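Local coordinates for protein alkaline phosphatase (Antarctic bacterium, PDB 2W5V) that probably hydrolyses phosphate monoesters at alkaline pH, working through a phosphorylated serine and a cluster of zinc and magnesium ions, at residues B[126-131]-B[165-170]; B[132-137]-B[171-176]; B[193-198]-B[213-218]. The protein carries 1 engineered substitution. All blocks are in the same frame, centred on the assembly; numbering follows the deposited sequence.

Contact 1 (B[126-131]-B[165-170]); sequences GVVATS and FFAGGG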
loop_
_atom_site.group_PDB
_atom_site.type_symbol
_atom_site.label_atom_id
_atom_site.label_comp_id
_atom_site.label_asym_id
_atom_site.label_seq_id
_atom_site.Cartn_x
_atom_site.Cartn_y
_atom_site.Cartn_z
ATOM N N GLY B 126 -18.010 -8.760 -20.203
ATOM C CA GLY B 126 -17.419 -10.066 -19.991
ATOM C C GLY B 126 -16.865 -10.271 -18.592
ATOM O O GLY B 126 -16.473 -9.320 -17.911
ATOM N N VAL B 127 -16.819 -11.531 -18.172
ATOM C CA VAL B 127 -16.315 -11.892 -16.858
ATOM C C VAL B 127 -15.432 -13.137 -16.945
ATOM O O VAL B 127 -15.848 -14.173 -17.477
ATOM C CB VAL B 127 -17.475 -12.138 -15.889
ATOM C CG1 VAL B 127 -16.973 -12.748 -14.606
ATOM C CG2 VAL B 127 -18.208 -10.831 -15.615
ATOM N N VAL B 128 -14.211 -13.027 -16.434
ATOM C CA VAL B 128 -13.259 -14.135 -16.437
ATOM C C VAL B 128 -12.802 -14.408 -15.008
ATOM O O VAL B 128 -12.639 -13.464 -14.223
ATOM C CB VAL B 128 -12.035 -13.810 -17.329
ATOM C CG1 VAL B 128 -10.953 -14.863 -17.170
ATOM C CG2 VAL B 128 -12.463 -13.687 -18.785
ATOM N N ALA B 129 -12.606 -15.683 -14.661
ATOM C CA ALA B 129 -12.200 -16.054 -13.304
ATOM C C ALA B 129 -11.467 -17.394 -13.273
ATOM O O ALA B 129 -11.713 -18.243 -14.121
ATOM C CB ALA B 129 -13.414 -16.118 -12.401
ATOM N N THR B 130 -10.590 -17.594 -12.286
ATOM C CA THR B 130 -9.906 -18.882 -12.134
ATOM C C THR B 130 -10.609 -19.776 -11.117
ATOM O O THR B 130 -10.261 -20.945 -10.954
ATOM C CB THR B 130 -8.413 -18.737 -11.764
ATOM O OG1 THR B 130 -8.290 -18.018 -10.531
ATOM C CG2 THR B 130 -7.662 -17.998 -12.856
ATOM N N SER B 131 -11.598 -19.219 -10.431
ATOM C CA SER B 131 -12.483 -20.018 -9.594
ATOM C C SER B 131 -13.638 -20.516 -10.456
ATOM O O SER B 131 -13.634 -20.358 -11.678
ATOM C CB SER B 131 -13.052 -19.161 -8.457
ATOM O OG SER B 131 -13.726 -18.019 -8.977
ATOM N N PHE B 165 -19.909 -12.517 -22.659
ATOM C CA PHE B 165 -18.760 -13.420 -22.635
ATOM C C PHE B 165 -18.440 -13.847 -21.204
ATOM O O PHE B 165 -18.506 -13.036 -20.285
ATOM C CB PHE B 165 -17.545 -12.702 -23.236
ATOM C CG PHE B 165 -16.296 -13.549 -23.315
ATOM C CD1 PHE B 165 -15.942 -14.176 -24.502
ATOM C CD2 PHE B 165 -15.466 -13.694 -22.214
ATOM C CE1 PHE B 165 -14.781 -14.943 -24.583
ATOM C CE2 PHE B 165 -14.304 -14.462 -22.286
ATOM C CZ PHE B 165 -13.962 -15.085 -23.470
ATOM N N PHE B 166 -18.073 -15.108 -21.009
ATOM C CA PHE B 166 -17.489 -15.497 -19.725
ATOM C C PHE B 166 -16.570 -16.694 -19.882
ATOM O O PHE B 166 -16.678 -17.451 -20.849
ATOM C CB PHE B 166 -18.568 -15.752 -18.655
ATOM C CG PHE B 166 -19.401 -16.990 -18.900
ATOM C CD1 PHE B 166 -18.958 -18.238 -18.482
ATOM C CD2 PHE B 166 -20.629 -16.899 -19.535
ATOM C CE1 PHE B 166 -19.724 -19.378 -18.703
ATOM C CE2 PHE B 166 -21.400 -18.031 -19.757
ATOM C CZ PHE B 166 -20.945 -19.273 -19.338
ATOM N N ALA B 167 -15.655 -16.849 -18.932
ATOM C CA ALA B 167 -14.745 -17.987 -18.920
ATOM C C ALA B 167 -14.330 -18.284 -17.491
ATOM O O ALA B 167 -13.883 -17.391 -16.764
ATOM C CB ALA B 167 -13.523 -17.697 -19.775
ATOM N N GLY B 168 -14.491 -19.537 -17.083
ATOM C CA GLY B 168 -14.100 -19.948 -15.749
ATOM C C GLY B 168 -14.359 -21.418 -15.518
ATOM O O GLY B 168 -14.588 -22.166 -16.469
ATOM N N GLY B 169 -14.305 -21.840 -14.258
ATOM C CA GLY B 169 -14.719 -23.186 -13.897
ATOM C C GLY B 169 -16.193 -23.203 -13.527
ATOM O O GLY B 169 -16.928 -22.261 -13.839
ATOM N N GLY B 170 -16.627 -24.275 -12.870
ATOM C CA GLY B 170 -17.975 -24.358 -12.336
ATOM C C GLY B 170 -18.991 -25.118 -13.168
ATOM O O GLY B 170 -20.196 -24.922 -13.008
#

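Contact 2 (B[132-137]-B[171-176]); sequences SITDAT and LNYFTK. Engineered in segment 132-137: Asp135 (natural residue His). With MG (magnesium ion), chain I.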
loop_
_atom_site.group_PDB
_atom_site.type_symbol
_atom_site.label_atom_id
_atom_site.label_comp_id
_atom_site.label_asym_id
_atom_site.label_seq_id
_atom_site.Cartn_x
_atom_site.Cartn_y
_atom_site.Cartn_z
ATOM N N SER B 132 -14.634 -21.113 -9.819
ATOM C CA SER B 132 -15.892 -21.350 -10.507
ATOM C C SER B 132 -16.439 -20.001 -10.956
ATOM O O SER B 132 -16.235 -18.979 -10.289
ATOM C CB SER B 132 -16.889 -22.042 -9.577
ATOM O OG SER B 132 -18.206 -21.962 -10.093
ATOM N N ILE B 133 -17.160 -19.980 -12.070
ATOM C CA ILE B 133 -17.760 -18.728 -12.509
ATOM C C ILE B 133 -18.875 -18.286 -11.551
ATOM O O ILE B 133 -19.361 -17.152 -11.622
ATOM C CB ILE B 133 -18.274 -18.814 -13.962
ATOM C CG1 ILE B 133 -18.389 -17.411 -14.566
ATOM C CG2 ILE B 133 -19.586 -19.578 -14.039
ATOM C CD1 ILE B 133 -17.026 -16.766 -14.864
ATOM N N THR B 134 -19.264 -19.180 -10.647
ATOM C CA THR B 134 -20.366 -18.903 -9.725
ATOM C C THR B 134 -19.833 -18.450 -8.374
ATOM O O THR B 134 -20.614 -18.199 -7.447
ATOM C CB THR B 134 -21.236 -20.145 -9.482
ATOM O OG1 THR B 134 -20.436 -21.178 -8.889
ATOM C CG2 THR B 134 -21.837 -20.651 -10.793
ATOM N N ASP B 135 -18.508 -18.370 -8.254
ATOM C CA ASP B 135 -17.884 -17.916 -7.010
ATOM C C ASP B 135 -18.202 -16.449 -6.749
ATOM O O ASP B 135 -18.627 -15.724 -7.650
ATOM C CB ASP B 135 -16.366 -18.148 -7.024
ATOM C CG ASP B 135 -15.761 -18.122 -5.625
ATOM O OD1 ASP B 135 -16.427 -18.607 -4.684
ATOM O OD2 ASP B 135 -14.626 -17.612 -5.464
ATOM N N ALA B 136 -17.995 -16.009 -5.510
ATOM C CA ALA B 136 -18.492 -14.710 -5.066
ATOM C C ALA B 136 -18.081 -13.537 -5.964
ATOM O O ALA B 136 -18.901 -12.667 -6.262
ATOM C CB ALA B 136 -18.073 -14.445 -3.610
ATOM N N THR B 137 -16.818 -13.501 -6.386
ATOM C CA THR B 137 -16.326 -12.354 -7.148
ATOM C C THR B 137 -16.990 -12.193 -8.534
ATOM O O THR B 137 -17.582 -11.142 -8.812
ATOM C CB THR B 137 -14.780 -12.359 -7.271
ATOM O OG1 THR B 137 -14.210 -12.640 -5.993
ATOM C CG2 THR B 137 -14.278 -11.001 -7.744
ATOM N N LEU B 171 -18.525 -25.999 -14.048
ATOM C CA LEU B 171 -19.447 -26.788 -14.863
ATOM C C LEU B 171 -20.468 -27.536 -14.001
ATOM O O LEU B 171 -21.613 -27.740 -14.405
ATOM C CB LEU B 171 -18.683 -27.771 -15.755
ATOM C CG LEU B 171 -19.514 -28.560 -16.771
ATOM C CD1 LEU B 171 -20.294 -27.621 -17.686
ATOM C CD2 LEU B 171 -18.618 -29.475 -17.584
ATOM N N ASN B 172 -20.045 -27.943 -12.811
ATOM C CA ASN B 172 -20.916 -28.650 -11.883
ATOM C C ASN B 172 -22.213 -27.901 -11.580
ATOM O O ASN B 172 -23.278 -28.509 -11.467
ATOM C CB ASN B 172 -20.182 -28.950 -10.570
ATOM C CG ASN B 172 -19.307 -30.189 -10.654
ATOM O OD1 ASN B 172 -19.362 -30.940 -11.630
ATOM N ND2 ASN B 172 -18.493 -30.410 -9.623
ATOM N N TYR B 173 -22.126 -26.582 -11.438
ATOM C CA TYR B 173 -23.294 -25.782 -11.049
ATOM C C TYR B 173 -24.308 -25.615 -12.181
ATOM O O TYR B 173 -25.434 -25.151 -11.966
ATOM C CB TYR B 173 -22.834 -24.439 -10.471
ATOM C CG TYR B 173 -21.896 -24.661 -9.310
ATOM C CD1 TYR B 173 -20.516 -24.633 -9.486
ATOM C CD2 TYR B 173 -22.390 -24.965 -8.046
ATOM C CE1 TYR B 173 -19.656 -24.874 -8.426
ATOM C CE2 TYR B 173 -21.538 -25.201 -6.982
ATOM C CZ TYR B 173 -20.176 -25.157 -7.177
ATOM O OH TYR B 173 -19.332 -25.398 -6.120
ATOM N N PHE B 174 -23.912 -26.028 -13.378
ATOM C CA PHE B 174 -24.788 -25.980 -14.545
ATOM C C PHE B 174 -25.315 -27.356 -14.986
ATOM O O PHE B 174 -26.410 -27.457 -15.544
ATOM C CB PHE B 174 -24.061 -25.313 -15.716
ATOM C CG PHE B 174 -23.766 -23.860 -15.495
ATOM C CD1 PHE B 174 -24.618 -22.883 -15.984
ATOM C CD2 PHE B 174 -22.640 -23.467 -14.793
ATOM C CE1 PHE B 174 -24.349 -21.539 -15.780
ATOM C CE2 PHE B 174 -22.365 -22.123 -14.583
ATOM C CZ PHE B 174 -23.219 -21.160 -15.080
ATOM N N THR B 175 -24.544 -28.411 -14.744
ATOM C CA THR B 175 -24.879 -29.718 -15.304
ATOM C C THR B 175 -24.956 -30.862 -14.296
ATOM O O THR B 175 -25.315 -31.981 -14.659
ATOM C CB THR B 175 -23.876 -30.133 -16.387
ATOM O OG1 THR B 175 -22.623 -30.451 -15.773
ATOM C CG2 THR B 175 -23.687 -29.019 -17.399
ATOM N N LYS B 176 -24.596 -30.598 -13.048
ATOM C CA LYS B 176 -24.667 -31.624 -12.013
ATOM C C LYS B 176 -25.191 -31.010 -10.728
ATOM O O LYS B 176 -24.490 -30.954 -9.715
ATOM C CB LYS B 176 -23.299 -32.280 -11.804
ATOM C CG LYS B 176 -22.765 -32.960 -13.062
ATOM C CD LYS B 176 -21.400 -33.589 -12.848
ATOM C CE LYS B 176 -20.841 -34.120 -14.161
ATOM N NZ LYS B 176 -19.521 -34.789 -13.984
HETATM MG MG MG I . -12.878 -14.306 -5.472
HETATM O O HOH W 1 -14.110 -15.568 -6.931
HETATM O O HOH W 2 -14.236 -15.218 -3.847
HETATM O O HOH W 3 -11.417 -15.880 -5.013
#

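Contact 3 (B[193-198]-B[213-218]); sequences TINTTA and FLLADE. Unlike the reference sequence in segment 193-198: Ala198 (reference Gly).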
loop_
_atom_site.group_PDB
_atom_site.type_symbol
_atom_site.label_atom_id
_atom_site.label_comp_id
_atom_site.label_asym_id
_atom_site.label_seq_id
_atom_site.Cartn_x
_atom_site.Cartn_y
_atom_site.Cartn_z
ATOM N N THR B 193 -23.169 -19.571 -26.988
ATOM C CA THR B 193 -22.388 -20.691 -27.477
ATOM C C THR B 193 -21.489 -21.110 -26.324
ATOM O O THR B 193 -20.803 -20.275 -25.743
ATOM C CB THR B 193 -21.542 -20.306 -28.702
ATOM O OG1 THR B 193 -22.414 -19.976 -29.797
ATOM C CG2 THR B 193 -20.643 -21.463 -29.113
ATOM N N ILE B 194 -21.507 -22.393 -25.974
ATOM C CA ILE B 194 -20.754 -22.863 -24.814
ATOM C C ILE B 194 -19.681 -23.872 -25.207
ATOM O O ILE B 194 -19.956 -24.829 -25.917
ATOM C CB ILE B 194 -21.679 -23.527 -23.772
ATOM C CG1 ILE B 194 -22.745 -22.544 -23.285
ATOM C CG2 ILE B 194 -20.869 -24.092 -22.607
ATOM C CD1 ILE B 194 -22.190 -21.346 -22.554
ATOM N N ASN B 195 -18.465 -23.654 -24.731
ATOM C CA ASN B 195 -17.383 -24.605 -24.918
ATOM C C ASN B 195 -16.938 -25.112 -23.553
ATOM O O ASN B 195 -16.670 -24.322 -22.643
ATOM C CB ASN B 195 -16.223 -23.945 -25.673
ATOM C CG ASN B 195 -15.082 -24.902 -25.963
ATOM O OD1 ASN B 195 -14.678 -25.685 -25.104
ATOM N ND2 ASN B 195 -14.544 -24.833 -27.179
ATOM N N THR B 196 -16.877 -26.429 -23.400
ATOM C CA THR B 196 -16.462 -27.008 -22.132
ATOM C C THR B 196 -15.203 -27.835 -22.300
ATOM O O THR B 196 -14.855 -28.617 -21.420
ATOM C CB THR B 196 -17.554 -27.901 -21.525
ATOM O OG1 THR B 196 -17.763 -29.043 -22.370
ATOM C CG2 THR B 196 -18.849 -27.131 -21.388
ATOM N N THR B 197 -14.527 -27.658 -23.432
ATOM C CA THR B 197 -13.335 -28.434 -23.746
ATOM C C THR B 197 -12.051 -27.651 -23.493
ATOM O O THR B 197 -11.213 -28.064 -22.693
ATOM C CB THR B 197 -13.350 -28.900 -25.205
ATOM O OG1 THR B 197 -14.523 -29.687 -25.440
ATOM C CG2 THR B 197 -12.121 -29.732 -25.501
ATOM N N ALA B 198 -11.894 -26.524 -24.179
ATOM C CA ALA B 198 -10.699 -25.698 -24.019
ATOM C C ALA B 198 -10.947 -24.285 -24.534
ATOM O O ALA B 198 -11.899 -24.052 -25.282
ATOM C CB ALA B 198 -9.516 -26.328 -24.750
ATOM N N PHE B 213 -17.187 -20.153 -21.648
ATOM C CA PHE B 213 -16.237 -21.246 -21.457
ATOM C C PHE B 213 -16.339 -21.782 -20.029
ATOM O O PHE B 213 -16.070 -21.054 -19.063
ATOM C CB PHE B 213 -14.802 -20.769 -21.704
ATOM C CG PHE B 213 -14.496 -20.443 -23.143
ATOM C CD1 PHE B 213 -14.018 -21.421 -24.006
ATOM C CD2 PHE B 213 -14.649 -19.147 -23.621
ATOM C CE1 PHE B 213 -13.714 -21.119 -25.331
ATOM C CE2 PHE B 213 -14.352 -18.836 -24.942
ATOM C CZ PHE B 213 -13.882 -19.823 -25.800
ATOM N N LEU B 214 -16.731 -23.047 -19.902
ATOM C CA LEU B 214 -16.801 -23.722 -18.605
ATOM C C LEU B 214 -15.791 -24.865 -18.599
ATOM O O LEU B 214 -16.116 -25.985 -18.986
ATOM C CB LEU B 214 -18.228 -24.242 -18.344
ATOM C CG LEU B 214 -19.286 -23.160 -18.087
ATOM C CD1 LEU B 214 -20.704 -23.727 -18.174
ATOM C CD2 LEU B 214 -19.051 -22.476 -16.732
ATOM N N LEU B 215 -14.569 -24.571 -18.150
ATOM C CA LEU B 215 -13.419 -25.435 -18.422
ATOM C C LEU B 215 -12.970 -26.318 -17.257
ATOM O O LEU B 215 -11.887 -26.905 -17.294
ATOM C CB LEU B 215 -12.246 -24.587 -18.926
ATOM C CG LEU B 215 -12.562 -23.748 -20.164
ATOM C CD1 LEU B 215 -11.351 -22.940 -20.592
ATOM C CD2 LEU B 215 -13.062 -24.654 -21.305
ATOM N N ALA B 216 -13.806 -26.416 -16.234
ATOM C CA ALA B 216 -13.518 -27.261 -15.083
ATOM C C ALA B 216 -14.822 -27.527 -14.359
ATOM O O ALA B 216 -15.756 -26.741 -14.467
ATOM C CB ALA B 216 -12.522 -26.580 -14.149
ATOM N N ASP B 217 -14.890 -28.638 -13.632
ATOM C CA ASP B 217 -16.102 -28.986 -12.898
ATOM C C ASP B 217 -16.315 -28.001 -11.759
ATOM O O ASP B 217 -17.429 -27.538 -11.535
ATOM C CB ASP B 217 -16.023 -30.414 -12.355
ATOM C CG ASP B 217 -16.019 -31.462 -13.457
ATOM O OD1 ASP B 217 -16.283 -31.106 -14.626
ATOM O OD2 ASP B 217 -15.751 -32.643 -13.149
ATOM N N GLU B 218 -15.236 -27.696 -11.040
ATOM C CA GLU B 218 -15.267 -26.698 -9.978
ATOM C C GLU B 218 -14.277 -25.576 -10.303
ATOM O O GLU B 218 -14.427 -24.895 -11.312
ATOM C CB GLU B 218 -14.972 -27.350 -8.627
ATOM C CG GLU B 218 -16.014 -28.397 -8.221
ATOM C CD GLU B 218 -17.311 -27.774 -7.733
ATOM O OE1 GLU B 218 -18.392 -28.371 -7.951
ATOM O OE2 GLU B 218 -17.252 -26.681 -7.132
HETATM O O HOH W 4 -15.156 -28.370 -18.580
#

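Contact 1 (B[126-131]-B[165-170])
Val127 and Val128 run in parallel register beside Phe166 and Ala167, two neighbouring strands in the central sheet of the alkaline phosphatase fold, and the tight part of this contact is the backbone between them. Val127 N donates to Phe165 O at 3.1 Å, Ala167 N to Val127 O, and Ala129 N to Ala167 O at 3.0 Å. Between these bonds the CA hydrogens also face carbonyls, as at Phe166 CA and Val127 O, 3.1 Å apart. Gly168 CA packs 3.4 Å from Ala129 O, where a side chain would be held tightly against that oxygen. Farther on, the 126-131 chain turns a corner at Thr130 and Ser131, yet Gly169 N still reaches Ser131 O at 3.1 Å.

The side chains meet more loosely. Phe165 has CG anti to its backbone N (chi1 -178°), and its ring edge meets Val128 CG2, 4.0 Å from CE2. Phe166 touches Val127 O through CB, but its ring leads away towards Phe192. Neither side faces solvent, since every touching residue is buried. Helix 230-242 covers Val128 and Phe165, Ile133 packs on Val127 from the other face, and strands 249-255 and 210-214 flank the pair.

Contact 2 (B[132-137]-B[171-176])
Tyr173 and Phe174 present their rings to the turn that follows strand 124-129, and no hydrogen bond joins the two segments. The Tyr173 ring meets polar atoms: Thr134 OG1 lies over one face, offset toward the rim and 3.5 Å from CD1, while Ser132 OG approaches the same atom obliquely at 3.6 Å. Thr134 OG1 sits between the backbone N and the carbonyl carbon (chi1 61°), where it also accepts from Ser132 OG at 2.7 Å and bonds to Glu151. Tyr173 OH is hydrogen-bonded to Glu218.

The apolar contacts are mostly with Phe174, though Thr134 CG2 also lies 3.9 Å from Tyr173 CB. Ile133 CG2 meets the Phe174 ring at its edge, 3.8 Å from CE2, and Thr134 CG2 comes obliquely to the same carbon at 4.1 Å.

Within the segments, a type I turn from Ser132 to Asp135 is closed by Asp135 N bonding to Ser132 O, and it leads into helix 136-139. There Thr137 OG1 binds the magnesium ion at 2.2 Å, alongside Asp43, Glu254 and three waters. The engineered Asp135 is not a direct ligand; its OD2 accepts from one of these waters at 2.6 Å.

Helix 151-158 packs on Ile133, Thr134, Tyr173 and Phe174, helix 183-188 adjoins Phe174, and Leu214 of strand 210-214 touches Ile133 and Phe174.

Contact 3 (B[193-198]-B[213-218])
Asn195 lies obliquely across Phe213, its amide plane turned 32° from the ring, with CB 3.7 Å from CD1. The backbones beneath are parallel, and Leu214 N donates to Asn195 O at 3.0 Å. The first torsion of Asn195 sets CG anti to its backbone N (chi1 -177°). Its OD1 accepts from Thr197 N at 2.6 Å, an Asx turn, extended to an Asx motif by Ala198 N at 3.1 Å. This fold brings Ala198 O to the edge of the Phe213 ring, 3.4 Å from CE1, and lets Leu215 CD2 rest 3.6 Å from Ala198 N. An alanine at Asn195 would probably leave the N-H groups of Thr197 and Ala198 without their shared acceptor and let the turn drift from the Phe213 edge.

On the more open side Thr196 sets CB and CG2 against Leu214 O, and a water bridges the carbonyls of these two residues. Ala198 differs from the reference glycine.

The contact joins the first and last strands of a beta-alpha-beta unit with helix 202-205 between them. Strand 192-195 is outermost in the sheet within this chain; helix 183-188 packs on Ile194, and strand 165-169 flanks Phe213 and Leu214.

From the N terminus, strand 124-129 enters contact 1, and the chain turns a corner at Thr130 and Ser131 into the turn of contact 2. It then passes through helix 151-158 before strand 165-169 closes contact 1 and helix 172-175 closes contact 2, each over 33 intervening residues, so that these two loops cross. A probable hydrogen bond from Ile133 N to Gly169 O helps to join them. Contact 3 comes later in series, a shorter closure over 14 residues. Strand 210-214 and the residue after it line up beside 165-169 through probable hydrogen bonds from Phe213 N to Phe166 O and from Leu215 N to Gly168 O, while Glu218 reaches back to Asn172 and Tyr173. Together they tie one flank of the central sheet to the magnesium-bearing turn.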